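PDB 5U02: glycosyl transferase from Staphylococcus aureus, which belongs to the TarS glycosyltransferase family and joins a largely helical linker domain to two beta-rich C-terminal domains. Local coordinates for residues A[77-82]-A[130-135]; A[106-111]-A[118-123]; A[82-87]-A[97-102]; A[32-37]-A[64-69]. All blocks are in the same frame, centred on the assembly; numbering follows the deposited sequence.

Interaction 1: residues A[77-82]-A[130-135]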
# COMPACT_ATOMS: atom_id res chain seq x y z
N VAL A 77 8.10 -33.70 -17.64
CA VAL A 77 8.97 -33.36 -16.52
C VAL A 77 8.58 -31.98 -15.99
O VAL A 77 7.88 -31.20 -16.64
CB VAL A 77 10.45 -33.41 -16.92
CG1 VAL A 77 10.81 -34.79 -17.45
CG2 VAL A 77 10.78 -32.34 -17.94
N MET A 78 9.04 -31.68 -14.77
CA MET A 78 8.79 -30.39 -14.15
C MET A 78 9.22 -29.25 -15.07
O MET A 78 10.32 -29.28 -15.63
CB MET A 78 9.52 -30.30 -12.81
CG MET A 78 9.02 -31.28 -11.77
SD MET A 78 10.07 -31.33 -10.31
CE MET A 78 10.37 -29.59 -10.05
N SER A 79 8.35 -28.24 -15.20
CA SER A 79 8.49 -27.27 -16.28
C SER A 79 9.82 -26.53 -16.23
O SER A 79 10.40 -26.22 -17.28
CB SER A 79 7.32 -26.28 -16.24
OG SER A 79 7.20 -25.68 -14.96
N LYS A 80 10.32 -26.24 -15.03
CA LYS A 80 11.53 -25.44 -14.93
C LYS A 80 12.79 -26.18 -15.35
O LYS A 80 13.86 -25.57 -15.41
CB LYS A 80 11.68 -24.90 -13.50
CG LYS A 80 12.45 -25.78 -12.53
CD LYS A 80 12.14 -25.41 -11.09
CE LYS A 80 13.37 -25.47 -10.20
NZ LYS A 80 14.21 -24.24 -10.38
N LEU A 81 12.70 -27.48 -15.66
CA LEU A 81 13.85 -28.25 -16.09
C LEU A 81 14.02 -28.28 -17.60
O LEU A 81 15.12 -28.60 -18.08
CB LEU A 81 13.76 -29.68 -15.56
CG LEU A 81 13.88 -29.80 -14.04
CD1 LEU A 81 13.44 -31.18 -13.57
CD2 LEU A 81 15.31 -29.51 -13.61
N ARG A 82 12.97 -27.97 -18.36
CA ARG A 82 13.06 -27.97 -19.82
C ARG A 82 14.24 -27.18 -20.37
O ARG A 82 14.91 -27.68 -21.29
CB ARG A 82 11.74 -27.46 -20.42
CG ARG A 82 10.54 -28.35 -20.12
CD ARG A 82 9.22 -27.61 -20.29
NE ARG A 82 8.11 -28.38 -19.72
CZ ARG A 82 6.89 -27.90 -19.52
NH1 ARG A 82 6.60 -26.65 -19.84
NH2 ARG A 82 5.95 -28.68 -18.99
N GLU A 130 8.55 -21.76 -22.71
CA GLU A 130 7.27 -21.20 -22.30
C GLU A 130 6.59 -22.08 -21.26
O GLU A 130 6.74 -23.31 -21.27
CB GLU A 130 6.35 -21.02 -23.53
CG GLU A 130 7.10 -20.54 -24.77
CD GLU A 130 6.26 -19.67 -25.69
OE1 GLU A 130 6.27 -19.92 -26.91
OE2 GLU A 130 5.59 -18.74 -25.20
N GLY A 131 5.86 -21.44 -20.35
CA GLY A 131 5.05 -22.14 -19.37
C GLY A 131 5.80 -22.69 -18.17
O GLY A 131 5.57 -23.83 -17.76
N ILE A 132 6.68 -21.88 -17.59
CA ILE A 132 7.52 -22.32 -16.48
C ILE A 132 6.83 -21.96 -15.17
O ILE A 132 6.57 -20.78 -14.90
CB ILE A 132 8.92 -21.69 -16.56
CG1 ILE A 132 9.50 -21.91 -17.96
CG2 ILE A 132 9.83 -22.27 -15.49
CD1 ILE A 132 10.91 -21.38 -18.13
N ASP A 133 6.54 -22.97 -14.35
CA ASP A 133 5.87 -22.76 -13.07
C ASP A 133 6.72 -21.89 -12.15
O ASP A 133 7.95 -21.80 -12.29
CB ASP A 133 5.57 -24.10 -12.39
CG ASP A 133 4.29 -24.74 -12.90
OD1 ASP A 133 3.57 -24.11 -13.69
OD2 ASP A 133 4.01 -25.89 -12.50
N ILE A 134 6.06 -21.24 -11.19
CA ILE A 134 6.73 -20.39 -10.21
C ILE A 134 6.70 -21.10 -8.87
O ILE A 134 5.63 -21.30 -8.28
CB ILE A 134 6.09 -19.00 -10.11
CG1 ILE A 134 5.94 -18.38 -11.50
CG2 ILE A 134 6.92 -18.10 -9.21
CD1 ILE A 134 5.72 -16.88 -11.47
N ALA A 135 7.88 -21.49 -8.38
CA ALA A 135 8.01 -22.17 -7.10
C ALA A 135 7.90 -21.18 -5.95
O ALA A 135 7.98 -19.97 -6.13
CB ALA A 135 9.34 -22.93 -7.04

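Interaction 2: residues A[106-111]-A[118-123]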
# COMPACT_ATOMS: atom_id res chain seq x y z
N GLY A 106 15.63 -14.16 -10.46
CA GLY A 106 14.55 -13.76 -11.33
C GLY A 106 14.96 -12.64 -12.26
O GLY A 106 14.21 -11.68 -12.47
N GLN A 107 16.15 -12.77 -12.83
CA GLN A 107 16.74 -11.81 -13.76
C GLN A 107 16.97 -12.57 -15.06
O GLN A 107 17.93 -13.34 -15.19
CB GLN A 107 18.04 -11.22 -13.20
CG GLN A 107 19.06 -10.73 -14.20
CD GLN A 107 18.86 -9.28 -14.56
OE1 GLN A 107 19.12 -8.39 -13.74
NE2 GLN A 107 18.44 -9.02 -15.79
N TYR A 108 16.06 -12.36 -16.01
CA TYR A 108 16.14 -12.98 -17.32
C TYR A 108 16.45 -11.92 -18.36
O TYR A 108 16.09 -10.75 -18.19
CB TYR A 108 14.82 -13.69 -17.64
CG TYR A 108 14.33 -14.57 -16.50
CD1 TYR A 108 14.93 -15.79 -16.24
CD2 TYR A 108 13.30 -14.15 -15.67
CE1 TYR A 108 14.51 -16.59 -15.19
CE2 TYR A 108 12.87 -14.95 -14.62
CZ TYR A 108 13.48 -16.17 -14.39
OH TYR A 108 13.06 -16.97 -13.35
N TYR A 109 17.15 -12.33 -19.42
CA TYR A 109 17.39 -11.41 -20.53
C TYR A 109 16.08 -10.86 -21.07
O TYR A 109 15.91 -9.64 -21.21
CB TYR A 109 18.19 -12.13 -21.62
CG TYR A 109 18.35 -11.33 -22.90
CD1 TYR A 109 19.32 -10.34 -23.00
CD2 TYR A 109 17.54 -11.57 -23.99
CE1 TYR A 109 19.47 -9.61 -24.16
CE2 TYR A 109 17.68 -10.85 -25.16
CZ TYR A 109 18.65 -9.87 -25.24
OH TYR A 109 18.80 -9.15 -26.39
N ARG A 110 15.13 -11.75 -21.35
CA ARG A 110 13.78 -11.38 -21.76
C ARG A 110 12.80 -12.33 -21.09
O ARG A 110 13.10 -13.51 -20.92
CB ARG A 110 13.62 -11.45 -23.28
CG ARG A 110 13.33 -10.11 -23.95
CD ARG A 110 14.58 -9.24 -24.02
NE ARG A 110 14.25 -7.84 -24.29
CZ ARG A 110 15.13 -6.85 -24.24
NH1 ARG A 110 16.40 -7.09 -23.94
NH2 ARG A 110 14.73 -5.60 -24.49
N PHE A 111 11.63 -11.81 -20.72
CA PHE A 111 10.60 -12.63 -20.09
C PHE A 111 9.30 -11.85 -20.04
O PHE A 111 9.26 -10.64 -20.27
CB PHE A 111 11.01 -13.07 -18.68
CG PHE A 111 10.68 -12.06 -17.61
CD1 PHE A 111 11.51 -10.98 -17.38
CD2 PHE A 111 9.54 -12.20 -16.83
CE1 PHE A 111 11.21 -10.05 -16.39
CE2 PHE A 111 9.23 -11.27 -15.85
CZ PHE A 111 10.07 -10.20 -15.63
N LEU A 118 5.86 -18.38 -16.43
CA LEU A 118 6.92 -17.61 -17.07
C LEU A 118 7.21 -18.12 -18.47
O LEU A 118 7.23 -19.33 -18.72
CB LEU A 118 8.20 -17.68 -16.22
CG LEU A 118 8.49 -16.50 -15.29
CD1 LEU A 118 7.23 -16.03 -14.59
CD2 LEU A 118 9.55 -16.88 -14.27
N ASN A 119 7.44 -17.18 -19.39
CA ASN A 119 8.02 -17.46 -20.70
C ASN A 119 9.35 -16.71 -20.77
O ASN A 119 9.37 -15.48 -20.70
CB ASN A 119 7.09 -17.03 -21.83
CG ASN A 119 5.75 -17.73 -21.79
OD1 ASN A 119 5.58 -18.72 -21.08
ND2 ASN A 119 4.79 -17.23 -22.56
N ILE A 120 10.45 -17.45 -20.90
CA ILE A 120 11.78 -16.91 -20.68
C ILE A 120 12.66 -17.15 -21.90
O ILE A 120 12.72 -18.27 -22.42
CB ILE A 120 12.44 -17.53 -19.44
CG1 ILE A 120 11.60 -17.27 -18.19
CG2 ILE A 120 13.85 -16.98 -19.26
CD1 ILE A 120 12.02 -18.09 -16.99
N GLN A 121 13.35 -16.10 -22.35
CA GLN A 121 14.50 -16.23 -23.24
C GLN A 121 15.73 -15.82 -22.44
O GLN A 121 15.82 -14.68 -21.98
CB GLN A 121 14.35 -15.37 -24.50
CG GLN A 121 15.65 -15.24 -25.29
CD GLN A 121 15.64 -14.12 -26.34
OE1 GLN A 121 15.27 -12.99 -26.06
NE2 GLN A 121 16.08 -14.44 -27.56
N PHE A 122 16.67 -16.75 -22.27
CA PHE A 122 17.74 -16.54 -21.30
C PHE A 122 18.89 -15.70 -21.86
O PHE A 122 19.59 -15.03 -21.10
CB PHE A 122 18.26 -17.88 -20.79
CG PHE A 122 17.30 -18.59 -19.89
CD1 PHE A 122 17.25 -18.31 -18.53
CD2 PHE A 122 16.43 -19.54 -20.40
CE1 PHE A 122 16.35 -18.97 -17.70
CE2 PHE A 122 15.54 -20.20 -19.58
CZ PHE A 122 15.50 -19.92 -18.22
N ASN A 123 19.10 -15.73 -23.18
CA ASN A 123 20.15 -14.93 -23.80
C ASN A 123 19.68 -14.49 -25.18
O ASN A 123 18.72 -15.02 -25.73
CB ASN A 123 21.48 -15.70 -23.90
CG ASN A 123 22.37 -15.48 -22.69
OD1 ASN A 123 23.03 -14.45 -22.56
ND2 ASN A 123 22.38 -16.45 -21.78

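Interaction 3: residues A[82-87]-A[97-102]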
# COMPACT_ATOMS: atom_id res chain seq x y z
N ARG A 82 12.97 -27.97 -18.36
CA ARG A 82 13.06 -27.97 -19.82
C ARG A 82 14.24 -27.18 -20.37
O ARG A 82 14.91 -27.68 -21.29
CB ARG A 82 11.74 -27.46 -20.42
CG ARG A 82 10.54 -28.35 -20.12
CD ARG A 82 9.22 -27.61 -20.29
NE ARG A 82 8.11 -28.38 -19.72
CZ ARG A 82 6.89 -27.90 -19.52
NH1 ARG A 82 6.60 -26.65 -19.84
NH2 ARG A 82 5.95 -28.68 -18.99
N PRO A 83 14.56 -25.97 -19.88
CA PRO A 83 15.77 -25.30 -20.38
C PRO A 83 17.06 -26.05 -20.06
O PRO A 83 17.97 -26.07 -20.90
CB PRO A 83 15.72 -23.93 -19.70
CG PRO A 83 14.27 -23.72 -19.37
CD PRO A 83 13.76 -25.08 -19.03
N LEU A 84 17.15 -26.67 -18.88
CA LEU A 84 18.40 -27.34 -18.51
C LEU A 84 18.58 -28.65 -19.27
O LEU A 84 19.71 -29.03 -19.59
CB LEU A 84 18.43 -27.57 -17.01
CG LEU A 84 18.32 -26.30 -16.18
CD1 LEU A 84 17.60 -26.53 -14.85
CD2 LEU A 84 19.69 -25.70 -15.97
N LEU A 85 17.49 -29.35 -19.56
CA LEU A 85 17.58 -30.52 -20.43
C LEU A 85 18.03 -30.12 -21.83
O LEU A 85 18.82 -30.83 -22.47
CB LEU A 85 16.24 -31.26 -20.51
CG LEU A 85 15.67 -31.89 -19.24
CD1 LEU A 85 14.26 -32.42 -19.49
CD2 LEU A 85 16.58 -33.00 -18.76
N HIS A 86 17.55 -28.98 -22.32
CA HIS A 86 17.88 -28.54 -23.67
C HIS A 86 19.35 -28.15 -23.78
O HIS A 86 20.07 -28.63 -24.67
CB HIS A 86 16.96 -27.39 -24.07
CG HIS A 86 17.50 -26.51 -25.16
ND1 HIS A 86 18.37 -25.47 -24.91
CD2 HIS A 86 17.28 -26.51 -26.49
CE1 HIS A 86 18.67 -24.87 -26.05
NE2 HIS A 86 18.02 -25.49 -27.03
N TYR A 87 19.83 -27.30 -22.87
CA TYR A 87 21.24 -26.93 -22.88
C TYR A 87 22.15 -28.07 -22.44
O TYR A 87 23.36 -27.98 -22.66
CB TYR A 87 21.48 -25.70 -21.99
CG TYR A 87 20.76 -24.46 -22.46
CD1 TYR A 87 21.01 -23.91 -23.71
CD2 TYR A 87 19.82 -23.84 -21.65
CE1 TYR A 87 20.35 -22.77 -24.13
CE2 TYR A 87 19.16 -22.71 -22.06
CZ TYR A 87 19.42 -22.18 -23.30
OH TYR A 87 18.75 -21.05 -23.70
N ARG A 97 24.41 -22.33 -16.98
CA ARG A 97 24.56 -21.56 -15.76
C ARG A 97 23.63 -20.36 -15.76
O ARG A 97 22.94 -20.11 -14.77
CB ARG A 97 26.02 -21.13 -15.58
CG ARG A 97 26.26 -20.45 -14.24
CD ARG A 97 27.73 -20.10 -14.03
NE ARG A 97 28.38 -19.64 -15.25
CZ ARG A 97 29.36 -20.30 -15.87
NH1 ARG A 97 29.83 -21.44 -15.38
NH2 ARG A 97 29.88 -19.80 -16.98
N THR A 98 23.55 -19.65 -16.89
CA THR A 98 22.64 -18.51 -17.01
C THR A 98 21.24 -18.88 -16.54
O THR A 98 20.61 -18.12 -15.81
CB THR A 98 22.60 -18.01 -18.46
OG1 THR A 98 23.90 -17.54 -18.85
CG2 THR A 98 21.59 -16.88 -18.61
N VAL A 99 20.75 -20.07 -16.92
CA VAL A 99 19.42 -20.50 -16.49
C VAL A 99 19.38 -20.70 -14.98
O VAL A 99 18.55 -20.11 -14.28
CB VAL A 99 19.00 -21.79 -17.23
CG1 VAL A 99 17.73 -22.35 -16.61
CG2 VAL A 99 18.79 -21.50 -18.71
N GLU A 100 20.26 -21.55 -14.46
CA GLU A 100 20.36 -21.74 -13.01
C GLU A 100 20.61 -20.43 -12.30
O GLU A 100 19.99 -20.14 -11.27
CB GLU A 100 21.46 -22.74 -12.68
CG GLU A 100 21.11 -24.16 -13.00
CD GLU A 100 22.08 -25.12 -12.35
OE1 GLU A 100 23.18 -24.66 -11.99
OE2 GLU A 100 21.74 -26.30 -12.18
N GLU A 101 21.53 -19.61 -12.84
CA GLU A 101 21.63 -18.23 -12.37
C GLU A 101 20.30 -17.50 -12.52
O GLU A 101 19.85 -16.85 -11.58
CB GLU A 101 22.74 -17.47 -13.08
CG GLU A 101 24.12 -18.07 -12.91
CD GLU A 101 25.24 -17.13 -13.33
OE1 GLU A 101 26.38 -17.34 -12.87
OE2 GLU A 101 24.97 -16.19 -14.11
N SER A 102 19.65 -17.61 -13.67
CA SER A 102 18.43 -16.82 -13.85
C SER A 102 17.34 -17.18 -12.84
O SER A 102 16.54 -16.31 -12.46
CB SER A 102 17.89 -16.95 -15.29
OG SER A 102 18.76 -16.35 -16.24

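Interaction 4: residues A[32-37]-A[64-69]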
# COMPACT_ATOMS: atom_id res chain seq x y z
N GLU A 32 9.55 -39.12 -13.73
CA GLU A 32 9.74 -39.04 -12.28
C GLU A 32 11.19 -39.27 -11.90
O GLU A 32 11.64 -38.76 -10.86
CB GLU A 32 8.86 -40.07 -11.58
CG GLU A 32 7.40 -40.06 -12.02
CD GLU A 32 6.44 -39.78 -10.88
OE1 GLU A 32 6.65 -38.77 -10.17
OE2 GLU A 32 5.48 -40.56 -10.72
N PHE A 33 11.93 -40.03 -12.71
CA PHE A 33 13.34 -40.27 -12.43
C PHE A 33 14.15 -38.98 -12.46
O PHE A 33 14.99 -38.76 -11.58
CB PHE A 33 13.88 -41.31 -13.42
CG PHE A 33 15.37 -41.34 -13.52
CD1 PHE A 33 16.16 -41.49 -12.40
CD2 PHE A 33 16.00 -41.23 -14.76
CE1 PHE A 33 17.53 -41.51 -12.50
CE2 PHE A 33 17.37 -41.25 -14.87
CZ PHE A 33 18.14 -41.40 -13.74
N LEU A 34 13.92 -38.10 -13.45
CA LEU A 34 14.73 -36.89 -13.51
C LEU A 34 14.10 -35.69 -12.83
O LEU A 34 14.76 -34.65 -12.71
CB LEU A 34 15.08 -36.49 -14.95
CG LEU A 34 15.77 -37.55 -15.80
CD1 LEU A 34 14.79 -38.45 -16.53
CD2 LEU A 34 16.81 -36.96 -16.74
N ASN A 35 12.84 -35.77 -12.41
CA ASN A 35 12.38 -34.75 -11.48
C ASN A 35 13.18 -34.86 -10.19
O ASN A 35 13.65 -33.86 -9.64
CB ASN A 35 10.87 -34.91 -11.24
CG ASN A 35 10.05 -34.61 -12.49
OD1 ASN A 35 10.50 -33.88 -13.39
ND2 ASN A 35 8.85 -35.16 -12.55
N ARG A 36 13.40 -36.09 -9.73
CA ARG A 36 14.05 -36.30 -8.45
C ARG A 36 15.55 -36.04 -8.53
O ARG A 36 16.11 -35.36 -7.66
CB ARG A 36 13.80 -37.72 -7.95
CG ARG A 36 12.67 -37.91 -6.93
CD ARG A 36 13.11 -39.02 -6.00
NE ARG A 36 13.31 -40.27 -6.69
CZ ARG A 36 14.47 -40.92 -6.73
NH1 ARG A 36 15.53 -40.38 -6.15
NH2 ARG A 36 14.55 -42.09 -7.38
N HIS A 37 16.20 -36.61 -9.55
CA HIS A 37 17.65 -36.51 -9.69
C HIS A 37 18.11 -35.06 -9.82
O HIS A 37 19.12 -34.67 -9.22
CB HIS A 37 18.08 -37.35 -10.90
CG HIS A 37 19.43 -37.00 -11.46
ND1 HIS A 37 20.61 -37.54 -10.98
CD2 HIS A 37 19.77 -36.18 -12.47
CE1 HIS A 37 21.62 -37.06 -11.68
NE2 HIS A 37 21.14 -36.23 -12.59
N ASP A 64 25.93 -36.21 -22.68
CA ASP A 64 25.78 -37.57 -23.19
C ASP A 64 24.70 -38.34 -22.43
O ASP A 64 23.99 -39.15 -23.02
CB ASP A 64 27.11 -38.31 -23.13
CG ASP A 64 27.18 -39.49 -24.09
OD1 ASP A 64 28.30 -39.99 -24.34
OD2 ASP A 64 26.12 -39.91 -24.60
N PHE A 65 24.57 -38.08 -21.13
CA PHE A 65 23.51 -38.71 -20.35
C PHE A 65 22.14 -38.17 -20.76
O PHE A 65 21.22 -38.95 -21.05
CB PHE A 65 23.78 -38.49 -18.85
CG PHE A 65 22.55 -38.55 -17.99
CD1 PHE A 65 22.22 -37.47 -17.18
CD2 PHE A 65 21.73 -39.67 -17.96
CE1 PHE A 65 21.09 -37.51 -16.37
CE2 PHE A 65 20.60 -39.71 -17.16
CZ PHE A 65 20.29 -38.62 -16.37
N ILE A 66 21.99 -36.84 -20.81
CA ILE A 66 20.72 -36.27 -21.24
C ILE A 66 20.46 -36.52 -22.72
O ILE A 66 19.31 -36.48 -23.17
CB ILE A 66 20.69 -34.76 -20.89
CG1 ILE A 66 20.83 -34.56 -19.38
CG2 ILE A 66 19.40 -34.10 -21.35
CD1 ILE A 66 19.69 -35.13 -18.58
N GLN A 67 21.51 -36.81 -23.50
CA GLN A 67 21.29 -37.22 -24.89
C GLN A 67 20.54 -38.54 -24.98
O GLN A 67 19.85 -38.80 -25.97
CB GLN A 67 22.62 -37.32 -25.64
CG GLN A 67 23.01 -36.06 -26.40
CD GLN A 67 24.50 -35.97 -26.66
OE1 GLN A 67 25.22 -36.96 -26.56
NE2 GLN A 67 24.96 -34.77 -27.00
N ALA A 68 20.65 -39.38 -23.95
CA ALA A 68 20.05 -40.71 -23.99
C ALA A 68 18.55 -40.68 -23.76
O ALA A 68 17.85 -41.61 -24.20
CB ALA A 68 20.70 -41.62 -22.94
N VAL A 69 18.02 -39.66 -23.09
CA VAL A 69 16.59 -39.59 -22.83
C VAL A 69 15.92 -38.86 -24.00
O VAL A 69 16.44 -37.84 -24.48
CB VAL A 69 16.29 -38.90 -21.49
CG1 VAL A 69 16.55 -39.86 -20.34
CG2 VAL A 69 17.13 -37.65 -21.32

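Interaction 1: residues A[77-82]-A[130-135]
A G1 beta bulge in strand 129-132, where Gly131 and Ile132 both face Leu118, lies against the turn that leads into helix 82-89. The phi of Gly131 is positive, at 80°, as is usual at this position of a G1 bulge. Ser79 is directed toward 130-135. Its chi1 of 54° tucks OG between the backbone N and C, and from there Ser79 OG accepts a bond from Asp133 N at 2.9 Å. The N-H points almost exactly at the oxygen, with an angle of 175°. Beside it, Ile132 turns CG2 onto the turn, meeting Lys80 CA at 3.6 Å and Lys80 CB at 3.8 Å; the bent remainder of the lysine chain leads away from the strand. The Arg82 chain, extended from CG to NE, runs alongside its own turn, and Ser79 CA stands 3.6 Å off one face of the Arg82 guanidinium, over its centre. The contact lies near the surface, and backbone polar atoms have further partners: Lys80 O accepts from Tyr103 OH, and Gly131 N is bonded to Asn119 OD1. Arg82 aims the guanidinium edge at the strand, where Glu130 O lies in plane, 3.6 Å from Arg82 NH1, an approach too long to count as a hydrogen bond.

Interaction 2: residues A[106-111]-A[118-123]
Tyr108 carries much of the packing between 106-111 and 118-123, with Ile120 wedged between it and Phe122 of its own segment. Ile120 CD1 sits over one face of Tyr108, 3.6 Å from the ring centroid and 22° off the normal, a CH-pi contact. Ile120 CG2, anti to the backbone N, lies 3.4 Å above the plane of the Phe122 ring and over its centre, and also touches Tyr108 CD1 at 3.4 Å. The Tyr108 and Phe122 side chains run alongside each other, their ring planes 76° apart; Phe122 CE1 comes to 3.8 Å from Tyr108 CD1. Leu118 CD2 reaches Tyr108 OH at 3.6 Å. Across the contact, Gln121 runs alongside Tyr109 and brings Gln121 OE1 to the ring edge, 3.3 Å from Tyr109 CE2. In the same shell, two backbone bonds fix the register: Arg110 and Gln121 form the hydrogen-bonded pair, with Arg110 N to Gln121 O at 3.1 Å and Gln121 N to Arg110 O at 3.0 Å. Phe111 and Ile120 form the non-hydrogen-bonded pair next to it. Further out, Met161 O is hydrogen-bonded to Tyr108 OH, Glu126 O to Gln121 NE2, and helix 93-105 sets Tyr103 and Ser102 against Tyr108. This is the open end of a beta hairpin, 110-114 with 117-121, within a three-stranded antiparallel sheet.

Interaction 3: residues A[82-87]-A[97-102]
Val99 has CG1 anti to the backbone N (chi1 171°), which leaves CG2 anti to the carbonyl carbon and spreads both methyls toward helix 82-89. Leu84 and Tyr87 each hold CG beside the backbone N, Leu84 at chi1 -58°, and these settings bring their ends up on different branches of the valine. Val99 CG1 meets Leu84 CD2 at 3.9 Å. On the other branch, Val99 CG2 meets Tyr87 CE2 at 3.6 Å. Pro83 CB lies 4.0 Å from both methyls, Val99 CG1 and Val99 CG2. Val99 therefore packs against three side chains from one helix turn. Leu84 continues past it and lies roughly perpendicular to Glu100, with Leu84 CD2 3.6 Å from Glu100 CG, so the acid gives its aliphatic part to the buried seam. Its carboxylate is carried onward, OE1 to Ser47 N and, weakly, OE2 to Gly45 N. Phe122, just after strand 117-121, also touches Val99. Every residue that makes contact is buried, and the interface is held by apolar packing. The segment axes approach to 9.8 Å with their directions 165° apart, the geometry of a close-packed antiparallel pair: helices 82-89 and 93-105 form a helical hairpin in the TarS linker domain.

Interaction 4: residues A[32-37]-A[64-69]
Two kinds of contact join helix 23-40 to helix 56-68 in the TarS linker domain: aromatic edges and aliphatic tips. The segment axes stay 13.3 Å apart, with directions at 152°, so roughly antiparallel helices meet through side-chain ends while their backbones remain distant. On the aromatic side, Phe65 holds CG anti to its backbone N (chi1 155°), and His37 likewise places CG anti to N. The two side chains consequently reach toward each other tip to tip. Their rings form an offset edge-to-face pair, the edge of Phe65 toward the face of His37, with centroids 5.7 Å apart and planes at 76°; the closest atoms are Phe65 CE1 and His37 NE2, at 4.0 Å. Phe33 joins from the same helix as His37, with Phe33 CE2 lying at the edge of the Phe65 ring, 4.2 Å from Phe65 CZ. Met9 of helix 2-17 touches the side chains of Phe33, His37 and Phe65.

The aliphatic contacts centre on Leu34. Leu34 CD2 comes end-on to Phe65 CZ at 3.9 Å and also meets Ile66 CD1 at 3.9 Å, where the leucine and isoleucine pass one another, pointing opposite ways. Leu34 CD1 makes a looser approach to Val69 CG1, at 4.4 Å. Ile66 extends the cluster by packing on Leu85 and Ala88 of helix 82-89. Since the contacts are apolar or aromatic, the pairing rests on shape and burial, with the inclined rings of His37 and Phe65 supplying its most directional element.

How the interactions relate
Interactions 3 and 4 are buried contacts between antiparallel helices, the first with close axes and the second meeting through side-chain ends across more widely spaced axes; Leu85 and Ile66 touch where the two meet. Interaction 1 lies at the surface and adds one straight hydrogen bond to modest packing, while interaction 2, partly buried, combines backbone pairing with aromatic packing. Interactions 1 and 2 reach the same sheet, joined by Ile132 N to Leu118 O. Interactions 1 and 3 share Arg82, so the start of helix 82-89 serves both. Asn35 OD1 ties 32-37 to Met78 N of interaction 1. Interactions 2 and 4 do not touch, their nearest atoms being about 15 Å apart.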